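Local coordinates for protein transcription factor E (Sulfolobus solfataricus, PDB 1Q1H) that facilitates initiation of archaeal transcription by enhancing TATA-box recognition by the TATA-box-binding protein and recruitment of transcription factor B and RNA polymerase, at residues D19-L24 and K53-L57; T32-D36 and I77-K81. Numbering follows the deposited sequence.

Contact 1 (D19-L24 and K53-L57)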
ATOM      1  N   ASP A  19      -9.419   0.389   7.466  1.00 65.56           N
ATOM      2  CA  ASP A  19      -8.395   1.370   7.793  1.00 66.88           C
ATOM      3  C   ASP A  19      -7.298   1.095   6.781  1.00 67.88           C
ATOM      4  O   ASP A  19      -6.591   2.007   6.335  1.00 69.41           O
ATOM      5  CB  ASP A  19      -7.836   1.130   9.199  1.00 71.50           C
ATOM      6  CG  ASP A  19      -8.792   1.550  10.309  1.00 75.30           C
ATOM      7  OD1 ASP A  19     -10.010   1.255  10.219  1.00 75.31           O
ATOM      8  OD2 ASP A  19      -8.304   2.162  11.290  1.00 78.15           O
ATOM      9  N   VAL A  20      -7.179  -0.182   6.423  1.00 64.08           N
ATOM     10  CA  VAL A  20      -6.184  -0.651   5.470  1.00 64.81           C
ATOM     11  C   VAL A  20      -6.547  -0.319   4.019  1.00 63.70           C
ATOM     12  O   VAL A  20      -5.739   0.266   3.288  1.00 62.57           O
ATOM     13  CB  VAL A  20      -5.972  -2.183   5.638  1.00 64.02           C
ATOM     14  CG1 VAL A  20      -5.730  -2.844   4.295  1.00 65.36           C
ATOM     15  CG2 VAL A  20      -4.787  -2.444   6.569  1.00 60.36           C
ATOM     16  N   ILE A  21      -7.759  -0.688   3.611  1.00 64.15           N
ATOM     17  CA  ILE A  21      -8.229  -0.442   2.251  1.00 63.13           C
ATOM     18  C   ILE A  21      -7.956   0.981   1.787  1.00 65.25           C
ATOM     19  O   ILE A  21      -7.735   1.218   0.602  1.00 66.92           O
ATOM     20  CB  ILE A  21      -9.739  -0.743   2.118  1.00 62.45           C
ATOM     21  CG1 ILE A  21      -9.952  -2.230   1.828  1.00 61.28           C
ATOM     22  CG2 ILE A  21     -10.351   0.084   0.996  1.00 62.09           C
ATOM     23  CD1 ILE A  21      -9.465  -3.161   2.910  1.00 63.14           C
ATOM     24  N   ASP A  22      -7.972   1.929   2.717  1.00 67.51           N
ATOM     25  CA  ASP A  22      -7.707   3.328   2.378  1.00 70.41           C
ATOM     26  C   ASP A  22      -6.288   3.510   1.861  1.00 69.07           C
ATOM     27  O   ASP A  22      -6.056   4.295   0.940  1.00 71.05           O
ATOM     28  CB  ASP A  22      -7.917   4.213   3.601  1.00 72.38           C
ATOM     29  CG  ASP A  22      -9.307   4.075   4.172  1.00 76.24           C
ATOM     30  OD1 ASP A  22     -10.270   4.560   3.533  1.00 77.02           O
ATOM     31  OD2 ASP A  22      -9.434   3.465   5.255  1.00 77.51           O
ATOM     32  N   VAL A  23      -5.346   2.782   2.457  1.00 63.75           N
ATOM     33  CA  VAL A  23      -3.948   2.860   2.051  1.00 59.68           C
ATOM     34  C   VAL A  23      -3.748   2.276   0.661  1.00 57.31           C
ATOM     35  O   VAL A  23      -3.197   2.939  -0.225  1.00 55.58           O
ATOM     36  CB  VAL A  23      -3.028   2.116   3.052  1.00 64.41           C
ATOM     37  CG1 VAL A  23      -1.762   1.620   2.344  1.00 64.35           C
ATOM     38  CG2 VAL A  23      -2.647   3.060   4.202  1.00 64.36           C
ATOM     39  N   LEU A  24      -4.205   1.039   0.478  1.00 54.08           N
ATOM     40  CA  LEU A  24      -4.077   0.350  -0.806  1.00 55.01           C
ATOM     41  C   LEU A  24      -4.544   1.260  -1.931  1.00 58.78           C
ATOM     42  O   LEU A  24      -4.019   1.210  -3.041  1.00 59.91           O
ATOM     43  CB  LEU A  24      -4.908  -0.931  -0.804  1.00 43.75           C
ATOM     44  CG  LEU A  24      -4.474  -2.029  -1.773  1.00 43.17           C
ATOM     45  CD1 LEU A  24      -3.049  -2.421  -1.460  1.00 43.13           C
ATOM     46  CD2 LEU A  24      -5.398  -3.247  -1.659  1.00 37.58           C
ATOM     47  N   LYS A  53      -0.567  -0.055   8.599  1.00 61.35           N
ATOM     48  CA  LYS A  53      -1.437  -0.620   7.584  1.00 52.60           C
ATOM     49  C   LYS A  53      -0.576  -1.355   6.576  1.00 51.31           C
ATOM     50  O   LYS A  53      -0.750  -2.554   6.357  1.00 51.58           O
ATOM     51  CB  LYS A  53      -2.252   0.483   6.904  1.00 52.43           C
ATOM     52  CG  LYS A  53      -3.431   0.952   7.761  1.00 54.23           C
ATOM     53  CD  LYS A  53      -3.807   2.394   7.495  1.00 57.04           C
ATOM     54  CE  LYS A  53      -4.736   2.900   8.582  1.00 59.25           C
ATOM     55  NZ  LYS A  53      -5.126   4.330   8.391  1.00 64.37           N
ATOM     56  N   LEU A  54       0.375  -0.650   5.982  1.00 46.73           N
ATOM     57  CA  LEU A  54       1.255  -1.275   5.004  1.00 45.25           C
ATOM     58  C   LEU A  54       1.772  -2.672   5.389  1.00 45.60           C
ATOM     59  O   LEU A  54       1.653  -3.596   4.593  1.00 45.47           O
ATOM     60  CB  LEU A  54       2.428  -0.349   4.693  1.00 43.66           C
ATOM     61  CG  LEU A  54       2.061   0.888   3.876  1.00 43.86           C
ATOM     62  CD1 LEU A  54       3.245   1.847   3.790  1.00 43.54           C
ATOM     63  CD2 LEU A  54       1.632   0.453   2.493  1.00 46.65           C
ATOM     64  N   ASN A  55       2.321  -2.856   6.588  1.00 41.56           N
ATOM     65  CA  ASN A  55       2.842  -4.180   6.942  1.00 43.21           C
ATOM     66  C   ASN A  55       1.774  -5.253   7.076  1.00 39.97           C
ATOM     67  O   ASN A  55       2.073  -6.429   6.910  1.00 39.89           O
ATOM     68  CB  ASN A  55       3.654  -4.148   8.242  1.00 48.07           C
ATOM     69  CG  ASN A  55       4.748  -3.094   8.235  1.00 50.58           C
ATOM     70  OD1 ASN A  55       5.126  -2.569   7.188  1.00 50.75           O
ATOM     71  ND2 ASN A  55       5.267  -2.785   9.417  1.00 49.68           N
ATOM     72  N   LEU A  56       0.542  -4.846   7.394  1.00 40.82           N
ATOM     73  CA  LEU A  56      -0.595  -5.768   7.548  1.00 38.41           C
ATOM     74  C   LEU A  56      -1.021  -6.337   6.197  1.00 37.86           C
ATOM     75  O   LEU A  56      -1.310  -7.522   6.078  1.00 34.26           O
ATOM     76  CB  LEU A  56      -1.785  -5.045   8.187  1.00 33.46           C
ATOM     77  CG  LEU A  56      -2.028  -5.163   9.695  1.00 33.53           C
ATOM     78  CD1 LEU A  56      -2.927  -4.048  10.116  1.00 33.26           C
ATOM     79  CD2 LEU A  56      -2.661  -6.499  10.062  1.00 27.91           C
ATOM     80  N   LEU A  57      -1.076  -5.465   5.190  1.00 46.12           N
ATOM     81  CA  LEU A  57      -1.434  -5.838   3.823  1.00 50.53           C
ATOM     82  C   LEU A  57      -0.265  -6.653   3.299  1.00 55.38           C
ATOM     83  O   LEU A  57      -0.435  -7.756   2.778  1.00 59.19           O
ATOM     84  CB  LEU A  57      -1.587  -4.586   2.954  1.00 50.90           C
ATOM     85  CG  LEU A  57      -2.773  -3.626   3.081  1.00 52.00           C
ATOM     86  CD1 LEU A  57      -2.292  -2.203   2.830  1.00 52.97           C
ATOM     87  CD2 LEU A  57      -3.852  -3.995   2.072  1.00 53.47           C
TER

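Contact 2 (T32-D36 and I77-K81)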
ATOM      1  N   THR A  32       2.590   4.385  -9.080  1.00 62.98           N
ATOM      2  CA  THR A  32       4.040   4.250  -8.990  1.00 62.07           C
ATOM      3  C   THR A  32       4.402   4.231  -7.510  1.00 59.80           C
ATOM      4  O   THR A  32       3.654   4.757  -6.682  1.00 58.37           O
ATOM      5  CB  THR A  32       4.765   5.427  -9.662  1.00 62.77           C
ATOM      6  OG1 THR A  32       4.010   5.877 -10.790  1.00 65.82           O
ATOM      7  CG2 THR A  32       6.138   4.981 -10.146  1.00 65.92           C
ATOM      8  N   GLU A  33       5.551   3.635  -7.191  1.00 60.73           N
ATOM      9  CA  GLU A  33       6.015   3.504  -5.810  1.00 62.65           C
ATOM     10  C   GLU A  33       5.722   4.700  -4.933  1.00 61.11           C
ATOM     11  O   GLU A  33       5.754   5.844  -5.389  1.00 61.19           O
ATOM     12  CB  GLU A  33       7.518   3.272  -5.736  1.00 66.45           C
ATOM     13  CG  GLU A  33       8.150   2.594  -6.911  1.00 75.71           C
ATOM     14  CD  GLU A  33       9.609   2.314  -6.642  1.00 80.55           C
ATOM     15  OE1 GLU A  33       9.889   1.361  -5.889  1.00 82.64           O
ATOM     16  OE2 GLU A  33      10.471   3.057  -7.157  1.00 84.97           O
ATOM     17  N   MET A  34       5.467   4.412  -3.660  1.00 57.53           N
ATOM     18  CA  MET A  34       5.194   5.432  -2.669  1.00 56.79           C
ATOM     19  C   MET A  34       5.876   5.044  -1.356  1.00 57.14           C
ATOM     20  O   MET A  34       6.320   3.911  -1.193  1.00 57.65           O
ATOM     21  CB  MET A  34       3.687   5.581  -2.479  1.00 59.07           C
ATOM     22  CG  MET A  34       2.964   6.111  -3.716  1.00 58.23           C
ATOM     23  SD  MET A  34       1.537   7.157  -3.287  1.00 62.88           S
ATOM     24  CE  MET A  34       2.380   8.646  -2.785  1.00 54.70           C
ATOM     25  N   THR A  35       5.978   5.979  -0.421  1.00 58.43           N
ATOM     26  CA  THR A  35       6.625   5.680   0.854  1.00 61.68           C
ATOM     27  C   THR A  35       5.806   6.198   2.025  1.00 62.28           C
ATOM     28  O   THR A  35       5.339   7.327   1.992  1.00 62.15           O
ATOM     29  CB  THR A  35       8.024   6.298   0.926  1.00 61.98           C
ATOM     30  OG1 THR A  35       8.648   5.893   2.145  1.00 65.78           O
ATOM     31  CG2 THR A  35       7.946   7.818   0.883  1.00 63.57           C
ATOM     32  N   ASP A  36       5.641   5.379   3.061  1.00 63.24           N
ATOM     33  CA  ASP A  36       4.842   5.779   4.214  1.00 64.92           C
ATOM     34  C   ASP A  36       4.690   7.294   4.288  1.00 66.22           C
ATOM     35  O   ASP A  36       3.569   7.796   4.384  1.00 67.01           O
ATOM     36  CB  ASP A  36       5.431   5.222   5.517  1.00 66.60           C
ATOM     37  CG  ASP A  36       6.893   5.541   5.683  1.00 69.95           C
ATOM     38  OD1 ASP A  36       7.433   5.270   6.769  1.00 70.94           O
ATOM     39  OD2 ASP A  36       7.507   6.057   4.731  1.00 73.35           O
ATOM     40  N   ILE A  77      15.720   3.554   2.776  1.00 63.70           N
ATOM     41  CA  ILE A  77      14.323   3.851   2.503  1.00 63.04           C
ATOM     42  C   ILE A  77      13.523   2.670   1.969  1.00 60.85           C
ATOM     43  O   ILE A  77      14.021   1.864   1.191  1.00 60.06           O
ATOM     44  CB  ILE A  77      14.188   5.021   1.511  1.00 65.97           C
ATOM     45  CG1 ILE A  77      15.131   6.151   1.910  1.00 68.17           C
ATOM     46  CG2 ILE A  77      12.761   5.550   1.524  1.00 66.99           C
ATOM     47  CD1 ILE A  77      15.183   7.281   0.897  1.00 70.87           C
ATOM     48  N   TYR A  78      12.276   2.569   2.405  1.00 58.98           N
ATOM     49  CA  TYR A  78      11.405   1.503   1.942  1.00 58.68           C
ATOM     50  C   TYR A  78      10.411   2.117   0.983  1.00 59.15           C
ATOM     51  O   TYR A  78       9.897   3.208   1.237  1.00 58.34           O
ATOM     52  CB  TYR A  78      10.629   0.877   3.098  1.00 57.21           C
ATOM     53  CG  TYR A  78      11.483   0.181   4.120  1.00 59.19           C
ATOM     54  CD1 TYR A  78      12.231   0.902   5.030  1.00 61.52           C
ATOM     55  CD2 TYR A  78      11.517  -1.207   4.193  1.00 60.45           C
ATOM     56  CE1 TYR A  78      12.993   0.255   6.000  1.00 65.23           C
ATOM     57  CE2 TYR A  78      12.273  -1.861   5.155  1.00 62.32           C
ATOM     58  CZ  TYR A  78      13.005  -1.125   6.054  1.00 63.47           C
ATOM     59  OH  TYR A  78      13.750  -1.759   7.015  1.00 69.22           O
ATOM     60  N   TYR A  79      10.155   1.430  -0.125  1.00 59.36           N
ATOM     61  CA  TYR A  79       9.183   1.918  -1.085  1.00 58.91           C
ATOM     62  C   TYR A  79       8.122   0.855  -1.274  1.00 59.36           C
ATOM     63  O   TYR A  79       8.420  -0.332  -1.379  1.00 59.98           O
ATOM     64  CB  TYR A  79       9.835   2.256  -2.417  1.00 61.98           C
ATOM     65  CG  TYR A  79      10.626   3.539  -2.399  1.00 66.37           C
ATOM     66  CD1 TYR A  79      11.914   3.585  -1.863  1.00 68.92           C
ATOM     67  CD2 TYR A  79      10.099   4.704  -2.944  1.00 68.89           C
ATOM     68  CE1 TYR A  79      12.660   4.762  -1.882  1.00 71.14           C
ATOM     69  CE2 TYR A  79      10.834   5.890  -2.967  1.00 71.01           C
ATOM     70  CZ  TYR A  79      12.113   5.911  -2.437  1.00 71.57           C
ATOM     71  OH  TYR A  79      12.841   7.077  -2.477  1.00 72.78           O
ATOM     72  N   TRP A  80       6.872   1.286  -1.305  1.00 57.50           N
ATOM     73  CA  TRP A  80       5.775   0.354  -1.454  1.00 57.30           C
ATOM     74  C   TRP A  80       5.118   0.414  -2.818  1.00 58.79           C
ATOM     75  O   TRP A  80       5.123   1.452  -3.486  1.00 58.09           O
ATOM     76  CB  TRP A  80       4.753   0.609  -0.347  1.00 55.59           C
ATOM     77  CG  TRP A  80       5.403   0.555   0.980  1.00 54.37           C
ATOM     78  CD1 TRP A  80       6.081   1.563   1.605  1.00 52.83           C
ATOM     79  CD2 TRP A  80       5.544  -0.599   1.810  1.00 51.63           C
ATOM     80  NE1 TRP A  80       6.641   1.102   2.779  1.00 50.54           N
ATOM     81  CE2 TRP A  80       6.324  -0.222   2.926  1.00 48.84           C
ATOM     82  CE3 TRP A  80       5.089  -1.915   1.718  1.00 50.83           C
ATOM     83  CZ2 TRP A  80       6.654  -1.110   3.937  1.00 49.08           C
ATOM     84  CZ3 TRP A  80       5.414  -2.798   2.723  1.00 53.07           C
ATOM     85  CH2 TRP A  80       6.192  -2.392   3.821  1.00 53.87           C
ATOM     86  N   LYS A  81       4.557  -0.718  -3.224  1.00 54.27           N
ATOM     87  CA  LYS A  81       3.881  -0.825  -4.501  1.00 54.63           C
ATOM     88  C   LYS A  81       2.780  -1.851  -4.277  1.00 51.69           C
ATOM     89  O   LYS A  81       2.875  -2.663  -3.351  1.00 50.28           O
ATOM     90  CB  LYS A  81       4.871  -1.324  -5.564  1.00 60.05           C
ATOM     91  CG  LYS A  81       4.583  -0.880  -6.997  1.00 62.86           C
ATOM     92  CD  LYS A  81       5.687  -1.336  -7.951  1.00 66.55           C
ATOM     93  CE  LYS A  81       5.342  -1.056  -9.421  1.00 68.58           C
ATOM     94  NZ  LYS A  81       6.387  -1.566 -10.375  1.00 67.34           N
TER

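Contact 1 (D19-L24 and K53-L57)
Helix 21-30 meets helix 47-60 through an apolar seam, and the N-terminal end of segment 19-24 adds a contact with Lys53. At Asp19 the aliphatic part of this lysine does the work: CD of Lys53 lies 3.0 Å from the carbonyl O of Asp19, and CE of Lys53 is 3.6 Å from CB of Asp19. A lysine suits this place because its methylenes can be buried against Asp19, Val20 and Val23 while NZ reaches a salt bridge with Asp49. Val20 marks the closest backbone approach, its CA 5.2 Å from that of Lys53. Compact and beta-branched, it sets CG2 3.8 Å from CG of Lys53 and turns CG1 to the isobutyl group of Leu57. One turn on, Val23 points toward the partner helix: its CG2 lies 3.6 Å from CD of Lys53, and its CG1 touches CD2 of Leu54 at 3.6 Å and CD1 of Leu57 at 3.9 Å. Leu24 closes the row, with CD1 3.9 Å from CD2 of Leu57. Val20, Val23, Leu24, Leu54 and Leu57 form part of the hydrophobic core of the winged helix domain: Ile21 and Leu24 pack on helix 7-13, Phe62 lies against Leu24 and Leu57, and Leu54 touches Trp80 of strand 77-81.

Contact 2 (T32-D36 and I77-K81)
Strand 77-81 receives the loop 32-36 along one edge, joined by a single antiparallel bridge at Met34 and Trp80. Ile77 makes a marginal contact, its CG2 4.2 Å from OG1 of Thr35. Tyr78 takes part mainly through its backbone: its carbonyl O lies 3.1 Å from OG1 of Thr35. That hydroxyl is also 2.8 Å from OD2 of Asp36, and a threonine suits the spot because its short polar arm can reach either acceptor. Tyr79, amphipathic and so at home in this partly exposed spot, brings its CA to 3.5 Å from O of Met34 in a CA-H...O contact, and its CB lies 3.6 Å from OE1 of Glu33, a carboxylate whose charge is met by Arg66 on the neighbouring strand. Trp80 carries the bridge itself. Its N donates to O of Met34 at 2.7 Å, almost linearly, and its O accepts from N of Met34 at 3.0 Å, the two reciprocal bonds of a hydrogen-bonded antiparallel pair. The same O of Trp80 lies 3.2 Å from CA of Glu33, a further CA-H...O contact, while the edge of the indole runs past CA of Thr35. The pairing stays a single bridge: the touching parts run about 111° apart from end to end, so the loop diverges from the strand. In winged helix folds such a short segment after the first core helix commonly supplies a third strand to the wing hairpin. Here strand 77-81 lies between it and strand 64-68; flexible, apolar Met34 points away from the strand onto Ile26 and Leu27 of helix 21-30, and the broad, flat indole of Trp80 covers helix 47-60.

The two contacts lie within one domain, their centres about 13 Å apart, and their segments alternate along the chain: 19-24, 32-36, 53-57, then 77-81. Helix 21-30 leads from contact 1 into the loop of contact 2, and helix 47-60 leads towards the hairpin whose second strand returns to that loop. Contact 1 thus joins helices in the core, whereas contact 2 ties the hairpin to the helical part. They touch directly where CD1 of Leu54 lies 3.6 Å from CD1 of Trp80. This interlacing makes helices and wing one compact unit, the N-terminal winged helix domain of transcription factor E, which is involved in binding DNA in the preinitiation complex.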